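PDB 3IWT: 178aa long hypothetical molybdenum cofactor biosynthesis protein B, which probably takes part in building the molybdenum cofactor, binding molybdopterin or a precursor as its MogA/MoaB family relatives do. Local coordinates for residues G92-P95 with T96-T99; T22-T25 with S26-E29; I69-A72 with F73-L77. All coordinates share one frame; numbering follows the deposited sequence. Where two conformers were deposited one is given.

Interaction 1. Residues G92-P95 with T96-T99; sequences GYSP and TDIT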
loop_
_atom_site.group_PDB
_atom_site.type_symbol
_atom_site.label_atom_id
_atom_site.label_comp_id
_atom_site.label_asym_id
_atom_site.label_seq_id
_atom_site.Cartn_x
_atom_site.Cartn_y
_atom_site.Cartn_z
ATOM N N GLY A 92 9.552 -12.947 -14.315
ATOM C CA GLY A 92 10.891 -12.603 -13.909
ATOM C C GLY A 92 11.200 -11.127 -13.983
ATOM O O GLY A 92 10.311 -10.276 -13.837
ATOM N N TYR A 93 12.483 -10.821 -14.167
ATOM C CA TYR A 93 12.952 -9.437 -14.122
ATOM C C TYR A 93 13.453 -8.906 -15.467
ATOM O O TYR A 93 14.111 -7.871 -15.509
ATOM C CB TYR A 93 14.009 -9.267 -13.016
ATOM C CG TYR A 93 13.387 -9.462 -11.657
ATOM C CD1 TYR A 93 12.720 -8.417 -11.017
ATOM C CD2 TYR A 93 13.387 -10.707 -11.054
ATOM C CE1 TYR A 93 12.093 -8.613 -9.785
ATOM C CE2 TYR A 93 12.759 -10.918 -9.833
ATOM C CZ TYR A 93 12.139 -9.878 -9.188
ATOM O OH TYR A 93 11.519 -10.104 -7.963
ATOM N N SER A 94 13.102 -9.569 -16.569
ATOM C CA SER A 94 13.210 -8.913 -17.870
ATOM C C SER A 94 12.373 -7.614 -17.851
ATOM O O SER A 94 11.327 -7.548 -17.218
ATOM C CB SER A 94 12.752 -9.846 -18.974
ATOM O OG SER A 94 12.517 -9.139 -20.165
ATOM N N PRO A 95 12.861 -6.555 -18.514
ATOM C CA PRO A 95 12.142 -5.310 -18.593
ATOM C C PRO A 95 10.717 -5.504 -19.102
ATOM O O PRO A 95 9.824 -4.767 -18.708
ATOM C CB PRO A 95 12.971 -4.497 -19.593
ATOM C CG PRO A 95 14.303 -5.014 -19.466
ATOM C CD PRO A 95 14.163 -6.473 -19.198
ATOM N N THR A 96 10.491 -6.552 -19.897
ATOM C CA THR A 96 9.179 -6.764 -20.507
ATOM C C THR A 96 8.289 -7.747 -19.745
ATOM O O THR A 96 7.154 -7.950 -20.144
ATOM C CB THR A 96 9.341 -7.185 -21.978
ATOM O OG1 THR A 96 10.280 -8.263 -22.080
ATOM C CG2 THR A 96 9.828 -6.010 -22.796
ATOM N N ASP A 97 8.805 -8.348 -18.665
ATOM C CA ASP A 97 8.017 -9.223 -17.778
ATOM C C ASP A 97 7.044 -8.404 -16.908
ATOM O O ASP A 97 7.478 -7.699 -15.970
ATOM C CB ASP A 97 8.918 -10.029 -16.848
ATOM C CG ASP A 97 9.639 -11.176 -17.549
ATOM O OD1 ASP A 97 9.365 -11.475 -18.726
ATOM O OD2 ASP A 97 10.535 -11.745 -16.890
ATOM N N ILE A 98 5.741 -8.518 -17.196
ATOM C CA ILE A 98 4.714 -7.723 -16.510
ATOM C C ILE A 98 3.499 -8.545 -15.991
ATOM O O ILE A 98 2.512 -7.981 -15.513
ATOM C CB ILE A 98 4.215 -6.571 -17.422
ATOM C CG1 ILE A 98 3.523 -7.114 -18.688
ATOM C CG2 ILE A 98 5.339 -5.588 -17.782
ATOM C CD1 ILE A 98 2.628 -6.045 -19.337
ATOM N N THR A 99 3.594 -9.862 -16.034
ATOM C CA THR A 99 2.458 -10.726 -15.706
ATOM C C THR A 99 1.994 -10.534 -14.253
ATOM O O THR A 99 0.801 -10.332 -13.988
ATOM C CB THR A 99 2.823 -12.200 -15.922
ATOM O OG1 THR A 99 3.182 -12.431 -17.296
ATOM C CG2 THR A 99 1.652 -13.120 -15.525
HETATM O O HOH W 1 9.219 -7.848 -13.426
HETATM O O HOH W 2 8.773 -4.508 -16.019
#
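D97 and S94 close a type I beta turn, S94 to D97, in a loop of the probable molybdopterin-binding domain. The backbone bond of the turn runs from D97 N to S94 O at 3.0 Å; its N-H...O angle is 153°, yet the donor stands well above the carbonyl plane. P95 and T96 occupy the two corner positions.

The carboxylate of D97 then reaches back over the loop to the chain that enters the turn. With CG beside its own backbone N (chi1 -75°), OD2 comes within 3.0 Å of G92 N and 3.4 Å of S94 N. Both are hydrogen bonds, and both are weak, the first because its N-H points well off the acceptor (124°). OD2 also has S94 CB for a neighbour at 3.6 Å. Without this carboxylate, as with an alanine here, the amides of G92 and S94 would probably lose their shared acceptor and the incoming chain would be freer to shift. The hydroxyls of S94 and T96 also lie near each other, OG to OG1 3.1 Å.

Two waters add to the polar network. One donates to G92 O, at 2.7 Å, and to D97 O, so it bridges the carbonyls on the two arms of the turn; the other donates to P95 O and, weakly, to D97 O.

A second subunit also meets the loop: Y93 OH accepts from the backbone N of its E112, S94 O bonds its R109, and P95 packs on L175 of helix 154-176 in that same neighbouring chain. Within its own chain the loop follows strand 84-88 and leads into helix 99-103, with I98 at the N-cap position and its side chain resting on K66 and I69 of helix 66-77.

Interaction 2. Residues T22-T25 with S26-E29; sequences TIST and SRYE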
loop_
_atom_site.group_PDB
_atom_site.type_symbol
_atom_site.label_atom_id
_atom_site.label_comp_id
_atom_site.label_asym_id
_atom_site.label_seq_id
_atom_site.Cartn_x
_atom_site.Cartn_y
_atom_site.Cartn_z
ATOM N N THR A 22 -0.727 -18.868 -22.165
ATOM C CA THR A 22 0.707 -18.741 -22.441
ATOM C C THR A 22 0.996 -17.284 -22.744
ATOM O O THR A 22 0.340 -16.696 -23.583
ATOM C CB THR A 22 1.145 -19.678 -23.590
ATOM O OG1 THR A 22 0.996 -21.022 -23.143
ATOM C CG2 THR A 22 2.611 -19.416 -23.999
ATOM N N ILE A 23 1.970 -16.712 -22.025
ATOM C CA ILE A 23 2.358 -15.310 -22.200
ATOM C C ILE A 23 3.759 -15.286 -22.823
ATOM O O ILE A 23 4.772 -15.517 -22.147
ATOM C CB ILE A 23 2.311 -14.540 -20.863
ATOM C CG1 ILE A 23 0.936 -14.704 -20.214
ATOM C CG2 ILE A 23 2.633 -13.092 -21.079
ATOM C CD1 ILE A 23 0.811 -14.145 -18.801
ATOM N N SER A 24 3.799 -15.051 -24.135
ATOM C CA SER A 24 5.036 -15.120 -24.937
ATOM C C SER A 24 4.905 -14.239 -26.175
ATOM O O SER A 24 4.118 -14.543 -27.085
ATOM C CB SER A 24 5.323 -16.557 -25.380
ATOM O OG SER A 24 6.444 -16.623 -26.267
ATOM N N THR A 25 5.701 -13.180 -26.226
ATOM C CA THR A 25 5.656 -12.246 -27.352
ATOM C C THR A 25 6.124 -12.936 -28.644
ATOM O O THR A 25 5.448 -12.840 -29.668
ATOM C CB THR A 25 6.474 -10.978 -27.051
ATOM O OG1 THR A 25 5.895 -10.307 -25.922
ATOM C CG2 THR A 25 6.489 -10.011 -28.242
ATOM N N SER A 26 7.235 -13.672 -28.578
ATOM C CA SER A 26 7.770 -14.353 -29.779
ATOM C C SER A 26 6.730 -15.290 -30.383
ATOM O O SER A 26 6.459 -15.227 -31.579
ATOM C CB SER A 26 9.057 -15.109 -29.479
ATOM O OG SER A 26 8.886 -16.086 -28.463
ATOM N N ARG A 27 6.116 -16.123 -29.543
ATOM C CA ARG A 27 5.107 -17.061 -30.012
ATOM C C ARG A 27 3.852 -16.346 -30.524
ATOM O O ARG A 27 3.287 -16.744 -31.547
ATOM C CB ARG A 27 4.791 -18.100 -28.935
ATOM C CG ARG A 27 5.989 -18.989 -28.625
ATOM C CD ARG A 27 5.736 -19.953 -27.485
ATOM N NE ARG A 27 6.915 -20.757 -27.166
ATOM C CZ ARG A 27 7.962 -20.325 -26.470
ATOM N NH1 ARG A 27 8.003 -19.106 -25.967
ATOM N NH2 ARG A 27 8.975 -21.135 -26.244
ATOM N N TYR A 28 3.440 -15.278 -29.841
ATOM C CA TYR A 28 2.270 -14.521 -30.277
ATOM C C TYR A 28 2.491 -13.915 -31.662
ATOM O O TYR A 28 1.614 -13.980 -32.511
ATOM C CB TYR A 28 1.921 -13.422 -29.275
ATOM C CG TYR A 28 0.725 -12.577 -29.661
ATOM C CD1 TYR A 28 -0.568 -13.064 -29.508
ATOM C CD2 TYR A 28 0.887 -11.294 -30.171
ATOM C CE1 TYR A 28 -1.671 -12.284 -29.833
ATOM C CE2 TYR A 28 -0.213 -10.510 -30.516
ATOM C CZ TYR A 28 -1.487 -11.014 -30.345
ATOM O OH TYR A 28 -2.591 -10.258 -30.689
ATOM N N GLU A 29 3.668 -13.345 -31.890
ATOM C CA GLU A 29 3.973 -12.727 -33.180
ATOM C C GLU A 29 3.949 -13.758 -34.319
ATOM O O GLU A 29 3.489 -13.454 -35.421
ATOM C CB GLU A 29 5.319 -12.000 -33.134
ATOM C CG GLU A 29 5.396 -10.852 -32.114
ATOM C CD GLU A 29 4.605 -9.607 -32.497
ATOM O OE1 GLU A 29 3.829 -9.632 -33.477
ATOM O OE2 GLU A 29 4.771 -8.588 -31.794
#
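S24 and R27 meet at an N-cap: S24 is the last residue before helix 25-32, just after strand 17-23, the place where this alpha/beta fold turns from strand into helix.

Three groups gather on one oxygen, S24 OG, which lies opposite its own backbone N (chi1 174°) and over the first turn. The capping bond proper, R27 N to S24 OG, is straight (162°) but weak at 3.3 Å. The same arginine then folds its side chain back along the serine, CB, CG and CD all passing close to OG, and adds a stronger bond from its guanidinium. S26 OG is a third neighbour, 3.3 Å from S24 OG, a weak contact whose proton may go to another acceptor. R27 thus holds the cap twice, by backbone and by side chain. Its NE bonds V38 O in the loop before helix 40-51, and NH2 makes a salt bridge with E40 at the start of that helix, which helps fix the guanidinium.

The ordinary helical bonds start here too. Y28 N donates to S24 O at 2.9 Å, and E29 N to T25 O, also at 2.9 Å.

Apolar contact is slight. T25 and E29 run side by side in the same direction, one turn apart, T25 CG2 reaching E29 CG at 4.1 Å; the hydroxyl of T25 is bonded to D64 N.

R27 NH1 reaches S24 OG at 2.9 Å, with the serine oxygen at the edge of the guanidinium and just 7° out of its plane.

Interaction 3. Residues I69-A72 with F73-L77; sequences ILKA and FTDAL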
loop_
_atom_site.group_PDB
_atom_site.type_symbol
_atom_site.label_atom_id
_atom_site.label_comp_id
_atom_site.label_asym_id
_atom_site.label_seq_id
_atom_site.Cartn_x
_atom_site.Cartn_y
_atom_site.Cartn_z
ATOM N N ILE A 69 -3.083 -9.214 -21.748
ATOM C CA ILE A 69 -2.974 -10.151 -20.642
ATOM C C ILE A 69 -4.232 -10.055 -19.775
ATOM O O ILE A 69 -4.835 -11.081 -19.432
ATOM C CB ILE A 69 -1.709 -9.868 -19.792
ATOM C CG1 ILE A 69 -0.432 -10.335 -20.508
ATOM C CG2 ILE A 69 -1.812 -10.536 -18.415
ATOM C CD1 ILE A 69 0.863 -9.811 -19.795
ATOM N N LEU A 70 -4.686 -8.830 -19.491
ATOM C CA LEU A 70 -5.948 -8.655 -18.764
ATOM C C LEU A 70 -7.129 -9.319 -19.482
ATOM O O LEU A 70 -7.918 -10.026 -18.864
ATOM C CB LEU A 70 -6.260 -7.166 -18.540
ATOM C CG LEU A 70 -5.378 -6.338 -17.603
ATOM C CD1 LEU A 70 -5.685 -4.805 -17.758
ATOM C CD2 LEU A 70 -5.544 -6.829 -16.141
ATOM N N LYS A 71 -7.248 -9.099 -20.788
ATOM C CA LYS A 71 -8.325 -9.701 -21.568
ATOM C C LYS A 71 -8.272 -11.236 -21.547
ATOM O O LYS A 71 -9.307 -11.877 -21.427
ATOM C CB LYS A 71 -8.283 -9.244 -23.017
ATOM C CG LYS A 71 -9.461 -9.785 -23.787
ATOM C CD LYS A 71 -9.248 -9.796 -25.281
ATOM C CE LYS A 71 -10.418 -10.566 -26.022
ATOM N NZ LYS A 71 -11.750 -10.368 -25.360
ATOM N N ALA A 72 -7.081 -11.820 -21.667
ATOM C CA ALA A 72 -6.927 -13.292 -21.574
ATOM C C ALA A 72 -7.430 -13.823 -20.222
ATOM O O ALA A 72 -8.161 -14.790 -20.162
ATOM C CB ALA A 72 -5.469 -13.719 -21.808
ATOM N N PHE A 73 -7.084 -13.144 -19.136
ATOM C CA PHE A 73 -7.550 -13.552 -17.814
ATOM C C PHE A 73 -9.035 -13.339 -17.561
ATOM O O PHE A 73 -9.680 -14.214 -16.995
ATOM C CB PHE A 73 -6.696 -12.904 -16.709
ATOM C CG PHE A 73 -5.397 -13.639 -16.448
ATOM C CD1 PHE A 73 -4.275 -13.391 -17.222
ATOM C CD2 PHE A 73 -5.292 -14.569 -15.419
ATOM C CE1 PHE A 73 -3.062 -14.079 -16.989
ATOM C CE2 PHE A 73 -4.078 -15.236 -15.170
ATOM C CZ PHE A 73 -2.969 -14.981 -15.965
ATOM N N THR A 74 -9.572 -12.189 -17.963
ATOM C CA THR A 74 -11.015 -11.931 -17.792
ATOM C C THR A 74 -11.879 -12.863 -18.641
ATOM O O THR A 74 -12.943 -13.297 -18.190
ATOM C CB THR A 74 -11.396 -10.427 -18.005
ATOM O OG1 THR A 74 -11.017 -9.984 -19.321
ATOM C CG2 THR A 74 -10.728 -9.595 -16.960
ATOM N N ASP A 75 -11.429 -13.166 -19.856
ATOM C CA ASP A 75 -12.089 -14.146 -20.686
ATOM C C ASP A 75 -12.187 -15.501 -19.965
ATOM O O ASP A 75 -13.226 -16.157 -20.026
ATOM C CB ASP A 75 -11.362 -14.328 -22.039
ATOM C CG ASP A 75 -11.695 -13.217 -23.067
ATOM O OD1 ASP A 75 -12.526 -12.346 -22.791
ATOM O OD2 ASP A 75 -11.071 -13.226 -24.156
ATOM N N ALA A 76 -11.126 -15.905 -19.278
ATOM C CA ALA A 76 -11.100 -17.195 -18.568
ATOM C C ALA A 76 -11.945 -17.139 -17.284
ATOM O O ALA A 76 -12.715 -18.064 -16.977
ATOM C CB ALA A 76 -9.651 -17.614 -18.269
ATOM N N LEU A 77 -11.829 -16.034 -16.558
ATOM C CA LEU A 77 -12.586 -15.813 -15.329
ATOM C C LEU A 77 -14.082 -15.782 -15.572
ATOM O O LEU A 77 -14.841 -16.128 -14.689
ATOM C CB LEU A 77 -12.147 -14.506 -14.660
ATOM C CG LEU A 77 -10.753 -14.500 -14.050
ATOM C CD1 LEU A 77 -10.322 -13.041 -13.764
ATOM C CD2 LEU A 77 -10.758 -15.330 -12.801
#
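K71 and D75 form an i to i+4 salt bridge along helix 66-77, one of several contacts between successive turns of a helix buried between the sheet and a neighbouring subunit.

The charged pair lies on the less buried side. K71 CG stands opposite its backbone N (chi1 -176°), and the nearly extended chain bends only at its last torsion, which brings NZ in front of the two carboxylate oxygens, close to their plane. NZ is 3.2 Å from D75 OD2 and 3.3 Å from D75 OD1, so it straddles the two oxygens with weak hydrogen bonds to each. The methylenes lie close as well, K71 CE to D75 OD2 3.3 Å. Long, weak ion pairs to D75 and K71 of a third subunit add to this pair.

Backbone bonds of the same spacing underlie it. T74 N to L70 O and D75 N to K71 O both measure 2.9 Å, while A76 N to A72 O is longer, 3.3 Å. T74 OG1 also lies 3.1 Å from L70 O, although its strongest partner is T74 OG1 of the third subunit, where the two hydroxyls are hydrogen-bonded.

On the opposite flank the packing is apolar. I69 and F73 point the same way, and I69 CG2 touches the ring at CD1, 4.0 Å away. The edge of that ring, again at CD1, also meets I69 O.

L70, T74 and L77 pack against the third subunit, while the apolar flank faces the sheet: I69, A72 and F73 pack on strand 17-23, A76 and L77 on I85 of strand 84-88, and A72 also on strand 55-62. I69, L70 and F73 meet helix 99-103 as well.

From the N terminus, interaction 2 comes first, turning strand 17-23 into helix 25-32. Interaction 3 follows within helix 66-77, after strand 55-62, and interaction 1 lies last, in the loop that carries the chain from strand 84-88 to helix 99-103. All three are local and in series: none nests in or crosses another, and only interaction 1 closes a turn. They meet largely through apolar side chains. I69 of interaction 3 touches I23 of 22-25 and I98 of 96-99, and I23 also packs against F73 and the hydroxyl of T99, so the strand end, the helix and the loop exit share one packing region.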